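Local coordinates for periplasmic binding protein (Thermotoga lettingae TMO, PDB 4RY8) that binds 5-methylthioribose in the cleft between its two lobes and probably serves as the periplasmic receptor of a sugar transporter, at residues C[84-89]-C[104-109]; C[99-104]-C[109-114]; C[127-132]-C[165-170]; C[131-136]-C[198-203]. All blocks are in the same frame, centred on the assembly; numbering follows the deposited sequence.

Interaction 1: C[84-89]-C[104-109]; sequences PLMPKI and LVVDDN
Met86 and Val106 meet where helix 82-94 of the sugar-binding protein's first lobe lies against the loop leaving strand 98-102. The helix is the connection of a beta-alpha-beta crossover between the parallel strands 74-78 and 98-102, and the chain of 104-109 runs back past it. From CB onward, Met86 bends at chi2 (37°) and chi3 (-99°), and its end swings round to Val106. SD comes first, 3.9 Å from Val106 CG2. The terminal methyl CE then lies 3.4 Å from that same Val106 CG2, tighter than usual for two carbons, so the exact pose of the modelled thioether deserves caution.

One helical turn along from Leu85, Ile89 does the work more simply. Its CD1 and Leu104 CD2 reach toward each other tip to tip at 3.9 Å. Leu104 can present that methyl because its CG is anti to the backbone N (chi1 176°), which carries the isobutyl group toward the helix. The single methyl Leu104 CD2 meets both Ile89 CD1 and Leu85 CD1. Both leucines and the isoleucine also lean on Ile77 of strand 74-78, so this part of the contact continues into the sheet. The loop's polar end is held elsewhere, with Asp108 OD2 paired to Lys90 and Arg110. On the helix side, Leu85 CD1 touches the same Leu104 CD2 at 4.1 Å.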
loop_
_atom_site.group_PDB
_atom_site.type_symbol
_atom_site.label_atom_id
_atom_site.label_comp_id
_atom_site.label_asym_id
_atom_site.label_seq_id
_atom_site.Cartn_x
_atom_site.Cartn_y
_atom_site.Cartn_z
ATOM N N PRO C 84 7.213 5.999 -27.526
ATOM C CA PRO C 84 8.230 5.665 -28.559
ATOM C C PRO C 84 8.302 4.145 -28.876
ATOM O O PRO C 84 8.472 3.747 -30.003
ATOM C CB PRO C 84 9.535 6.153 -27.928
ATOM C CG PRO C 84 9.109 7.187 -26.937
ATOM C CD PRO C 84 7.761 6.783 -26.411
ATOM N N LEU C 85 8.129 3.315 -27.871
ATOM C CA LEU C 85 8.388 1.873 -28.005
ATOM C C LEU C 85 7.221 0.975 -28.487
ATOM O O LEU C 85 7.459 -0.144 -28.966
ATOM C CB LEU C 85 8.900 1.351 -26.668
ATOM C CG LEU C 85 10.166 1.993 -26.089
ATOM C CD1 LEU C 85 10.643 1.240 -24.855
ATOM C CD2 LEU C 85 11.278 2.056 -27.114
ATOM N N MET C 86 5.985 1.462 -28.386
ATOM C CA MET C 86 4.786 0.630 -28.591
ATOM C C MET C 86 4.776 -0.100 -29.933
ATOM O O MET C 86 4.436 -1.274 -29.953
ATOM C CB MET C 86 3.484 1.461 -28.443
ATOM C CG MET C 86 2.337 0.828 -27.652
ATOM S SD MET C 86 2.773 -0.173 -26.206
ATOM C CE MET C 86 2.656 -1.768 -26.997
ATOM N N PRO C 87 5.139 0.585 -31.041
ATOM C CA PRO C 87 5.098 -0.068 -32.365
ATOM C C PRO C 87 6.171 -1.149 -32.569
ATOM O O PRO C 87 5.934 -2.145 -33.250
ATOM C CB PRO C 87 5.303 1.104 -33.355
ATOM C CG PRO C 87 4.999 2.344 -32.581
ATOM C CD PRO C 87 5.396 2.036 -31.164
ATOM N N LYS C 88 7.349 -0.933 -32.009
ATOM C CA LYS C 88 8.389 -1.952 -31.986
ATOM C C LYS C 88 7.925 -3.188 -31.191
ATOM O O LYS C 88 8.146 -4.303 -31.635
ATOM C CB LYS C 88 9.685 -1.392 -31.392
ATOM C CG LYS C 88 10.333 -0.311 -32.250
ATOM C CD LYS C 88 10.984 -0.915 -33.485
ATOM C CE LYS C 88 10.481 -0.286 -34.775
ATOM N NZ LYS C 88 10.470 -1.316 -35.856
ATOM N N ILE C 89 7.241 -2.968 -30.069
ATOM C CA ILE C 89 6.691 -4.061 -29.252
ATOM C C ILE C 89 5.626 -4.827 -30.039
ATOM O O ILE C 89 5.659 -6.056 -30.085
ATOM C CB ILE C 89 6.140 -3.560 -27.891
ATOM C CG1 ILE C 89 7.276 -3.183 -26.956
ATOM C CG2 ILE C 89 5.342 -4.630 -27.163
ATOM C CD1 ILE C 89 6.837 -2.380 -25.748
ATOM N N LEU C 104 7.759 -1.023 -17.467
ATOM C CA LEU C 104 7.082 -0.323 -18.613
ATOM C C LEU C 104 5.686 -0.864 -18.733
ATOM O O LEU C 104 5.498 -2.091 -18.889
ATOM C CB LEU C 104 7.828 -0.631 -19.911
ATOM C CG LEU C 104 7.202 -0.049 -21.205
ATOM C CD1 LEU C 104 7.379 1.429 -21.080
ATOM C CD2 LEU C 104 7.888 -0.585 -22.432
ATOM N N VAL C 105 4.712 0.041 -18.761
ATOM C CA VAL C 105 3.311 -0.314 -18.789
ATOM C C VAL C 105 2.892 -0.541 -20.237
ATOM O O VAL C 105 3.044 0.339 -21.057
ATOM C CB VAL C 105 2.471 0.827 -18.175
ATOM C CG1 VAL C 105 0.977 0.602 -18.406
ATOM C CG2 VAL C 105 2.810 0.981 -16.704
ATOM N N VAL C 106 2.393 -1.724 -20.581
ATOM C CA VAL C 106 1.929 -1.937 -21.983
ATOM C C VAL C 106 0.509 -2.487 -22.078
ATOM O O VAL C 106 0.158 -3.496 -21.448
ATOM C CB VAL C 106 2.956 -2.774 -22.808
ATOM C CG1 VAL C 106 3.611 -3.808 -21.940
ATOM C CG2 VAL C 106 2.332 -3.437 -24.030
ATOM N N ASP C 107 -0.293 -1.813 -22.909
ATOM C CA ASP C 107 -1.691 -2.159 -23.164
ATOM C C ASP C 107 -1.802 -3.337 -24.125
ATOM O O ASP C 107 -2.317 -3.197 -25.215
ATOM C CB ASP C 107 -2.431 -0.933 -23.768
ATOM C CG ASP C 107 -3.930 -1.184 -24.026
ATOM O OD1 ASP C 107 -4.519 -2.116 -23.452
ATOM O OD2 ASP C 107 -4.530 -0.419 -24.804
ATOM N N ASP C 108 -1.340 -4.509 -23.712
ATOM C CA ASP C 108 -1.459 -5.695 -24.553
ATOM C C ASP C 108 -1.361 -6.888 -23.633
ATOM O O ASP C 108 -0.374 -7.008 -22.927
ATOM C CB ASP C 108 -0.324 -5.743 -25.589
ATOM C CG ASP C 108 -0.532 -6.823 -26.628
ATOM O OD1 ASP C 108 -0.655 -8.010 -26.249
ATOM O OD2 ASP C 108 -0.564 -6.478 -27.828
ATOM N N ASN C 109 -2.374 -7.751 -23.648
ATOM C CA ASN C 109 -2.478 -8.898 -22.725
ATOM C C ASN C 109 -1.435 -9.995 -22.933
ATOM O O ASN C 109 -1.275 -10.866 -22.065
ATOM C CB ASN C 109 -3.917 -9.478 -22.761
ATOM C CG ASN C 109 -4.101 -10.741 -21.899
ATOM O OD1 ASN C 109 -4.458 -11.804 -22.419
ATOM N ND2 ASN C 109 -3.898 -10.622 -20.582
#

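Interaction 2: C[99-104]-C[109-114]; sequences VVTFDL and NRVPEI. With SR1 (5-S-methyl-5-thio-alpha-D-ribofuranose), chain G.
Thr101 and Ile114 tie two neighbouring parallel strands together: Ile114 N gives its hydrogen to Thr101 O at 2.8 Å, and Thr101 N in turn donates to Pro112 O at 3.0 Å, nearly straight (168° at the hydrogen). Beyond the strand end Asp103 N donates to Ile114 O, an oxygen that also receives a water hydrogen. That water hydrogen-bonds Thr101 OG1 and Leu104 N as well. OG1 sits between the backbone N and the carbonyl carbon (chi1 73°), from where it donates to Leu104 O at 2.7 Å, in the carbonyl plane and on a lone pair. With a valine in place of Thr101, Leu104 O would lose this donor and the water one of its partners, and the turn carrying Asp103 would probably be less firmly held.

Packing is densest around Ile114, whose CD1 touches Val100 CG2 at 3.8 Å while its CG2 meets Phe102 CD1 at 4.0 Å, the two side chains crossing at about a right angle. The other end is looser: Arg110 is exposed and pairs with Asp108, and a water bridges Val99 N to Arg110 O. At the sugar end Asp103 OD2 accepts a very short 2.5 Å bond from O1 of the methylthioribose. Strand 98-102 lies between strands 74-78 and 113-115, with helix 255-270 packed on Ile114 and Phe102 and helix 82-94 on Val99 and Leu104.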
loop_
_atom_site.group_PDB
_atom_site.type_symbol
_atom_site.label_atom_id
_atom_site.label_comp_id
_atom_site.label_asym_id
_atom_site.label_seq_id
_atom_site.Cartn_x
_atom_site.Cartn_y
_atom_site.Cartn_z
ATOM N N VAL C 99 7.549 -11.079 -25.510
ATOM C CA VAL C 99 7.980 -9.845 -24.838
ATOM C C VAL C 99 7.526 -9.811 -23.411
ATOM O O VAL C 99 6.383 -10.127 -23.118
ATOM C CB VAL C 99 7.403 -8.614 -25.558
ATOM C CG1 VAL C 99 7.876 -7.345 -24.875
ATOM C CG2 VAL C 99 7.807 -8.640 -27.020
ATOM N N VAL C 100 8.385 -9.365 -22.520
ATOM C CA VAL C 100 8.001 -9.121 -21.153
ATOM C C VAL C 100 8.645 -7.828 -20.805
ATOM O O VAL C 100 9.693 -7.523 -21.358
ATOM C CB VAL C 100 8.517 -10.252 -20.203
ATOM C CG1 VAL C 100 9.979 -10.563 -20.453
ATOM C CG2 VAL C 100 8.314 -9.888 -18.725
ATOM N N THR C 101 8.058 -7.046 -19.908
ATOM C CA THR C 101 8.685 -5.822 -19.493
ATOM C C THR C 101 8.972 -5.761 -18.022
ATOM O O THR C 101 8.361 -6.477 -17.191
ATOM C CB THR C 101 7.875 -4.567 -19.869
ATOM O OG1 THR C 101 6.734 -4.488 -19.029
ATOM C CG2 THR C 101 7.426 -4.627 -21.298
ATOM N N PHE C 102 9.954 -4.932 -17.710
ATOM C CA PHE C 102 10.262 -4.522 -16.362
ATOM C C PHE C 102 10.110 -3.041 -16.406
ATOM O O PHE C 102 10.789 -2.386 -17.195
ATOM C CB PHE C 102 11.683 -4.894 -15.937
ATOM C CG PHE C 102 12.057 -4.347 -14.574
ATOM C CD1 PHE C 102 11.231 -4.562 -13.475
ATOM C CD2 PHE C 102 13.200 -3.606 -14.394
ATOM C CE1 PHE C 102 11.542 -4.033 -12.245
ATOM C CE2 PHE C 102 13.530 -3.070 -13.147
ATOM C CZ PHE C 102 12.687 -3.282 -12.080
ATOM N N ASP C 103 9.226 -2.502 -15.587
ATOM C CA ASP C 103 9.110 -1.054 -15.458
ATOM C C ASP C 103 8.665 -0.372 -16.728
ATOM O O ASP C 103 9.100 0.748 -17.029
ATOM C CB ASP C 103 10.403 -0.409 -14.943
ATOM C CG ASP C 103 10.561 -0.504 -13.418
ATOM O OD1 ASP C 103 9.618 -0.898 -12.721
ATOM O OD2 ASP C 103 11.636 -0.109 -12.917
ATOM N N LEU C 104 7.759 -1.023 -17.467
ATOM C CA LEU C 104 7.082 -0.323 -18.613
ATOM C C LEU C 104 5.686 -0.864 -18.733
ATOM O O LEU C 104 5.498 -2.091 -18.889
ATOM C CB LEU C 104 7.828 -0.631 -19.911
ATOM C CG LEU C 104 7.202 -0.049 -21.205
ATOM C CD1 LEU C 104 7.379 1.429 -21.080
ATOM C CD2 LEU C 104 7.888 -0.585 -22.432
ATOM N N ASN C 109 -2.374 -7.751 -23.648
ATOM C CA ASN C 109 -2.478 -8.898 -22.725
ATOM C C ASN C 109 -1.435 -9.995 -22.933
ATOM O O ASN C 109 -1.275 -10.866 -22.065
ATOM C CB ASN C 109 -3.917 -9.478 -22.761
ATOM C CG ASN C 109 -4.101 -10.741 -21.899
ATOM O OD1 ASN C 109 -4.458 -11.804 -22.419
ATOM N ND2 ASN C 109 -3.898 -10.622 -20.582
ATOM N N ARG C 110 -0.700 -9.943 -24.044
ATOM C CA ARG C 110 0.376 -10.906 -24.323
ATOM C C ARG C 110 1.678 -10.638 -23.553
ATOM O O ARG C 110 2.527 -11.531 -23.446
ATOM C CB ARG C 110 0.680 -10.932 -25.816
ATOM C CG ARG C 110 -0.420 -11.555 -26.663
ATOM C CD ARG C 110 -0.129 -11.402 -28.153
ATOM N NE ARG C 110 -0.189 -10.008 -28.559
ATOM C CZ ARG C 110 -0.044 -9.564 -29.805
ATOM N NH1 ARG C 110 0.201 -10.403 -30.810
ATOM N NH2 ARG C 110 -0.129 -8.260 -30.035
ATOM N N VAL C 111 1.807 -9.425 -23.008
ATOM C CA VAL C 111 3.042 -8.948 -22.372
ATOM C C VAL C 111 2.916 -8.815 -20.884
ATOM O O VAL C 111 2.370 -7.832 -20.394
ATOM C CB VAL C 111 3.379 -7.542 -22.888
ATOM C CG1 VAL C 111 4.672 -7.024 -22.279
ATOM C CG2 VAL C 111 3.429 -7.577 -24.407
ATOM N N PRO C 112 3.474 -9.772 -20.147
ATOM C CA PRO C 112 3.545 -9.590 -18.738
ATOM C C PRO C 112 4.386 -8.401 -18.373
ATOM O O PRO C 112 5.394 -8.100 -19.052
ATOM C CB PRO C 112 4.190 -10.890 -18.219
ATOM C CG PRO C 112 4.226 -11.813 -19.364
ATOM C CD PRO C 112 4.109 -11.015 -20.601
ATOM N N GLU C 113 3.957 -7.729 -17.310
ATOM C CA GLU C 113 4.643 -6.618 -16.743
ATOM C C GLU C 113 5.178 -6.960 -15.336
ATOM O O GLU C 113 4.413 -7.210 -14.399
ATOM C CB GLU C 113 3.719 -5.419 -16.662
ATOM C CG GLU C 113 3.207 -4.912 -17.983
ATOM C CD GLU C 113 2.191 -3.798 -17.790
ATOM O OE1 GLU C 113 2.252 -3.083 -16.749
ATOM O OE2 GLU C 113 1.320 -3.606 -18.678
ATOM N N ILE C 114 6.503 -6.957 -15.218
ATOM C CA ILE C 114 7.213 -7.077 -13.928
ATOM C C ILE C 114 7.396 -5.693 -13.306
ATOM O O ILE C 114 7.833 -4.749 -13.970
ATOM C CB ILE C 114 8.585 -7.782 -14.098
ATOM C CG1 ILE C 114 8.387 -9.163 -14.741
ATOM C CG2 ILE C 114 9.264 -7.931 -12.749
ATOM C CD1 ILE C 114 9.652 -9.882 -15.182
HETATM C CS SR1 G . 15.492 5.919 -13.361
HETATM S S SR1 G . 14.204 4.810 -12.835
HETATM C C5 SR1 G . 15.082 4.256 -11.353
HETATM C C4 SR1 G . 14.264 3.228 -10.576
HETATM O O4 SR1 G . 14.015 2.180 -11.457
HETATM C C1 SR1 G . 14.168 0.900 -10.813
HETATM O O1 SR1 G . 12.926 0.283 -10.821
HETATM C C2 SR1 G . 14.649 1.106 -9.385
HETATM O O2 SR1 G . 13.738 0.739 -8.313
HETATM C C3 SR1 G . 14.955 2.591 -9.377
HETATM O O3 SR1 G . 14.514 3.187 -8.165
HETATM O O HOH W 1 4.837 -12.184 -25.149
HETATM O O HOH W 2 6.671 -3.726 -16.431
#

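Interaction 3: C[127-132]-C[165-170]; sequences KQLAVD and PGIKEV
Ala130 O, probably hydrogen-bonded to Gly135 N in the Schellman motif that ends helix 118-132, belongs to a residue whose CA and CB rest on Ile167. The contact itself is made by three apolar residues where this helix packs on the outermost strand, 167-173, of the second lobe's sheet. Ile167 aims its side chain at the helix and spreads over it. Its CG1 is anti to the carbonyl carbon (chi1 -61°), and the further bend at chi2 (-70°) brings CD1 to within 3.8 Å of Ala130 CA, right against the helix backbone. CG1 itself faces Ala130 CB at 4.1 Å. Leu129 comes past in the opposite direction, so that its CD2 methyl meets both branches of the isoleucine, CD1 at 4.0 Å and CG2 at 4.1 Å. Having only a methyl group, Ala130 lets the strand's side chain come this near.

Cutting Ile167 back to an alanine here would probably open a gap beside Leu129 CD2 and take away the strand's cover of Ala130 CA. The same isoleucine leans on Ala137 and Val139 of strand 137-142, while Leu129 touches Tyr228. Helix and strand meet through carbon atoms alone, including the CA of Ala130, which implies adhesion by shape and burial of hydrocarbon; the directional bonds are left to each segment's own backbone and its neighbours.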
loop_
_atom_site.group_PDB
_atom_site.type_symbol
_atom_site.label_atom_id
_atom_site.label_comp_id
_atom_site.label_asym_id
_atom_site.label_seq_id
_atom_site.Cartn_x
_atom_site.Cartn_y
_atom_site.Cartn_z
ATOM N N LYS C 127 4.498 7.420 3.645
ATOM C CA LYS C 127 3.869 7.264 4.972
ATOM C C LYS C 127 4.895 7.145 6.102
ATOM O O LYS C 127 4.655 7.674 7.174
ATOM C CB LYS C 127 2.981 6.022 5.064
ATOM C CG LYS C 127 2.742 5.610 6.528
ATOM C CD LYS C 127 1.859 4.411 6.696
ATOM C CE LYS C 127 2.612 3.121 6.639
ATOM N NZ LYS C 127 1.684 1.976 6.472
ATOM N N GLN C 128 6.025 6.481 5.849
ATOM C CA GLN C 128 7.061 6.302 6.899
ATOM C C GLN C 128 7.610 7.691 7.281
ATOM O O GLN C 128 7.766 8.014 8.439
ATOM C CB GLN C 128 8.177 5.432 6.368
ATOM C CG GLN C 128 9.258 5.100 7.370
ATOM C CD GLN C 128 8.787 4.060 8.312
ATOM O OE1 GLN C 128 7.611 3.685 8.283
ATOM N NE2 GLN C 128 9.692 3.556 9.136
ATOM N N LEU C 129 7.840 8.544 6.274
ATOM C CA LEU C 129 8.273 9.882 6.539
ATOM C C LEU C 129 7.174 10.618 7.361
ATOM O O LEU C 129 7.478 11.296 8.339
ATOM C CB LEU C 129 8.572 10.620 5.203
ATOM C CG LEU C 129 9.130 12.051 5.294
ATOM C CD1 LEU C 129 9.716 12.474 3.961
ATOM C CD2 LEU C 129 8.073 13.050 5.701
ATOM N N ALA C 130 5.917 10.520 6.934
ATOM C CA ALA C 130 4.805 11.252 7.547
ATOM C C ALA C 130 4.635 10.935 8.989
ATOM O O ALA C 130 4.601 11.801 9.813
ATOM C CB ALA C 130 3.524 10.950 6.788
ATOM N N VAL C 131 4.550 9.654 9.277
ATOM C CA VAL C 131 4.479 9.162 10.632
ATOM C C VAL C 131 5.732 9.514 11.514
ATOM O O VAL C 131 5.584 9.880 12.692
ATOM C CB VAL C 131 4.214 7.631 10.595
ATOM C CG1 VAL C 131 4.366 7.002 11.974
ATOM C CG2 VAL C 131 2.832 7.384 10.037
ATOM N N ASP C 132 6.941 9.361 10.992
ATOM C CA ASP C 132 8.111 9.748 11.748
ATOM C C ASP C 132 8.106 11.188 12.153
ATOM O O ASP C 132 8.640 11.537 13.187
ATOM C CB ASP C 132 9.383 9.487 10.945
ATOM C CG ASP C 132 9.845 8.039 11.034
ATOM O OD1 ASP C 132 9.114 7.211 11.626
ATOM O OD2 ASP C 132 10.943 7.756 10.503
ATOM N N PRO C 165 -1.604 17.120 5.697
ATOM C CA PRO C 165 -1.327 18.416 5.063
ATOM C C PRO C 165 -0.250 19.262 5.735
ATOM O O PRO C 165 0.132 20.308 5.184
ATOM C CB PRO C 165 -2.695 19.120 5.065
ATOM C CG PRO C 165 -3.441 18.476 6.173
ATOM C CD PRO C 165 -2.941 17.062 6.300
ATOM N N GLY C 166 0.259 18.820 6.885
ATOM C CA GLY C 166 1.462 19.380 7.415
ATOM C C GLY C 166 2.757 18.866 6.793
ATOM O O GLY C 166 3.808 19.399 7.079
ATOM N N ILE C 167 2.695 17.835 5.949
ATOM C CA ILE C 167 3.855 17.313 5.247
ATOM C C ILE C 167 3.945 18.120 3.969
ATOM O O ILE C 167 3.106 17.955 3.066
ATOM C CB ILE C 167 3.701 15.817 4.950
ATOM C CG1 ILE C 167 3.555 15.054 6.260
ATOM C CG2 ILE C 167 4.920 15.274 4.211
ATOM C CD1 ILE C 167 4.817 14.997 7.090
ATOM N N LYS C 168 4.912 19.042 3.918
ATOM C CA LYS C 168 4.909 20.061 2.850
ATOM C C LYS C 168 6.048 19.785 1.874
ATOM O O LYS C 168 7.143 19.468 2.291
ATOM C CB LYS C 168 5.130 21.479 3.396
ATOM C CG LYS C 168 4.157 21.956 4.453
ATOM C CD LYS C 168 2.834 22.359 3.846
ATOM C CE LYS C 168 1.840 22.769 4.929
ATOM N NZ LYS C 168 2.184 24.068 5.565
ATOM N N GLU C 169 5.797 19.934 0.573
ATOM C CA GLU C 169 6.869 19.850 -0.391
ATOM C C GLU C 169 7.421 21.259 -0.483
ATOM O O GLU C 169 6.703 22.161 -0.833
ATOM C CB GLU C 169 6.356 19.378 -1.758
ATOM C CG GLU C 169 7.458 19.248 -2.809
ATOM C CD GLU C 169 7.010 18.602 -4.110
ATOM O OE1 GLU C 169 6.282 17.574 -4.134
ATOM O OE2 GLU C 169 7.444 19.114 -5.144
ATOM N N VAL C 170 8.676 21.460 -0.123
ATOM C CA VAL C 170 9.282 22.787 -0.237
ATOM C C VAL C 170 10.243 22.905 -1.429
ATOM O O VAL C 170 10.616 24.018 -1.802
ATOM C CB VAL C 170 10.011 23.207 1.053
ATOM C CG1 VAL C 170 9.073 23.145 2.249
ATOM C CG2 VAL C 170 11.249 22.356 1.275
#

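Interaction 4: C[131-136]-C[198-203]; sequences VDFAGN and ANAVLA
Phe133 is the first residue to leave helix 118-132, and from it a type I' beta turn runs to Asn136, closed by Asn136 N to Phe133 O at 3.1 Å, with Ala134 at positive phi (46°) as the C-prime residue of the Schellman motif. The turn directs the Phe133 ring at the start of strand 200-203 in the second lobe. There the far end of the ring does the touching: CZ lies 3.8 Å from Ala200 CB and 3.6 Å from Asn199 O, both approached obliquely. Alongside, the Asn199 amide slides past the ring with the two planes 52° apart, its ND2 3.7 Å from Phe133 CE2. That amide is fixed from two sides. OD1 accepts from Asn138 N on strand 137-142, and ND2 donates to a water 3.0 Å away. The same water passes a hydrogen to Asn136 O at 2.7 Å, giving the turn and the strand a polar link next to the aromatic one. Phe133 also touches Lys226 and Tyr228 of strand 226-230. The chemistry is mixed: a partly exposed ring supplies the bulk of the contact, while a single water bridges an amide N-H and the carbonyl of Asn136, which do not bond to each other directly.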
loop_
_atom_site.group_PDB
_atom_site.type_symbol
_atom_site.label_atom_id
_atom_site.label_comp_id
_atom_site.label_asym_id
_atom_site.label_seq_id
_atom_site.Cartn_x
_atom_site.Cartn_y
_atom_site.Cartn_z
ATOM N N VAL C 131 4.550 9.654 9.277
ATOM C CA VAL C 131 4.479 9.162 10.632
ATOM C C VAL C 131 5.732 9.514 11.514
ATOM O O VAL C 131 5.584 9.880 12.692
ATOM C CB VAL C 131 4.214 7.631 10.595
ATOM C CG1 VAL C 131 4.366 7.002 11.974
ATOM C CG2 VAL C 131 2.832 7.384 10.037
ATOM N N ASP C 132 6.941 9.361 10.992
ATOM C CA ASP C 132 8.111 9.748 11.748
ATOM C C ASP C 132 8.106 11.188 12.153
ATOM O O ASP C 132 8.640 11.537 13.187
ATOM C CB ASP C 132 9.383 9.487 10.945
ATOM C CG ASP C 132 9.845 8.039 11.034
ATOM O OD1 ASP C 132 9.114 7.211 11.626
ATOM O OD2 ASP C 132 10.943 7.756 10.503
ATOM N N PHE C 133 7.541 12.052 11.317
ATOM C CA PHE C 133 7.427 13.452 11.640
ATOM C C PHE C 133 6.071 13.851 12.267
ATOM O O PHE C 133 5.780 15.046 12.381
ATOM C CB PHE C 133 7.694 14.260 10.337
ATOM C CG PHE C 133 9.143 14.401 10.020
ATOM C CD1 PHE C 133 9.815 13.412 9.324
ATOM C CD2 PHE C 133 9.857 15.533 10.443
ATOM C CE1 PHE C 133 11.157 13.541 9.033
ATOM C CE2 PHE C 133 11.184 15.672 10.152
ATOM C CZ PHE C 133 11.848 14.671 9.457
ATOM N N ALA C 134 5.255 12.884 12.707
ATOM C CA ALA C 134 3.897 13.181 13.215
ATOM C C ALA C 134 3.147 14.151 12.298
ATOM O O ALA C 134 2.466 15.023 12.787
ATOM C CB ALA C 134 3.905 13.746 14.624
ATOM N N GLY C 135 3.286 13.974 10.987
ATOM C CA GLY C 135 2.553 14.754 9.972
ATOM C C GLY C 135 2.949 16.202 9.760
ATOM O O GLY C 135 2.239 16.917 9.027
ATOM N N ASN C 136 4.047 16.649 10.382
ATOM C CA ASN C 136 4.653 17.967 10.103
ATOM C C ASN C 136 6.137 17.884 9.674
ATOM O O ASN C 136 7.013 17.481 10.465
ATOM C CB ASN C 136 4.553 18.867 11.338
ATOM C CG ASN C 136 3.126 19.208 11.692
ATOM O OD1 ASN C 136 2.428 19.916 10.954
ATOM N ND2 ASN C 136 2.669 18.680 12.802
ATOM N N ALA C 198 13.941 23.316 5.311
ATOM C CA ALA C 198 13.709 21.944 4.923
ATOM C C ALA C 198 14.353 21.051 5.986
ATOM O O ALA C 198 15.424 21.373 6.477
ATOM C CB ALA C 198 14.281 21.676 3.538
ATOM N N ASN C 199 13.671 19.979 6.388
ATOM C CA ASN C 199 14.236 19.037 7.383
ATOM C C ASN C 199 14.044 17.545 7.024
ATOM O O ASN C 199 14.356 16.657 7.811
ATOM C CB ASN C 199 13.648 19.315 8.775
ATOM C CG ASN C 199 12.125 19.180 8.815
ATOM O OD1 ASN C 199 11.465 18.970 7.792
ATOM N ND2 ASN C 199 11.559 19.364 9.981
ATOM N N ALA C 200 13.537 17.254 5.832
ATOM C CA ALA C 200 13.473 15.856 5.389
ATOM C C ALA C 200 13.732 15.765 3.916
ATOM O O ALA C 200 13.454 16.701 3.180
ATOM C CB ALA C 200 12.122 15.241 5.715
ATOM N N VAL C 201 14.242 14.611 3.494
ATOM C CA VAL C 201 14.395 14.282 2.076
ATOM C C VAL C 201 13.669 12.980 1.749
ATOM O O VAL C 201 13.795 11.974 2.431
ATOM C CB VAL C 201 15.880 14.129 1.680
ATOM C CG1 VAL C 201 16.015 13.735 0.198
ATOM C CG2 VAL C 201 16.642 15.382 2.031
ATOM N N LEU C 202 12.930 13.016 0.656
ATOM C CA LEU C 202 12.277 11.858 0.114
ATOM C C LEU C 202 12.773 11.700 -1.321
ATOM O O LEU C 202 12.498 12.511 -2.217
ATOM C CB LEU C 202 10.768 12.029 0.183
ATOM C CG LEU C 202 9.939 10.928 -0.436
ATOM C CD1 LEU C 202 10.083 9.653 0.389
ATOM C CD2 LEU C 202 8.475 11.383 -0.534
ATOM N N ALA C 203 13.501 10.641 -1.542
ATOM C CA ALA C 203 14.235 10.394 -2.782
ATOM C C ALA C 203 13.808 9.066 -3.337
ATOM O O ALA C 203 14.009 8.010 -2.722
ATOM C CB ALA C 203 15.722 10.391 -2.528
HETATM O O HOH W 3 8.757 19.490 11.152
#

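The four contacts form two pairs, one in each lobe, with the methylthioribose between the lobes. Interactions 1 and 2 lie 8 Å apart between centres and share Leu104; Val106 N probably bonds Glu113 OE2 (2.9 Å), joining the loop to the strand. Of this pair, interaction 2 reaches the sugar through Asp103, while the Leu104 side chain stays about 10 Å from it. Interactions 3 and 4, with centres 5 Å apart, both use the end of helix 118-132, and Ile167 CD1 packs 3.5 Å from Gly135 C. The pairs do not touch: the centres of interactions 2 and 3 are 33 Å apart, and interactions 2 and 4 come no nearer than about 13 Å between atoms.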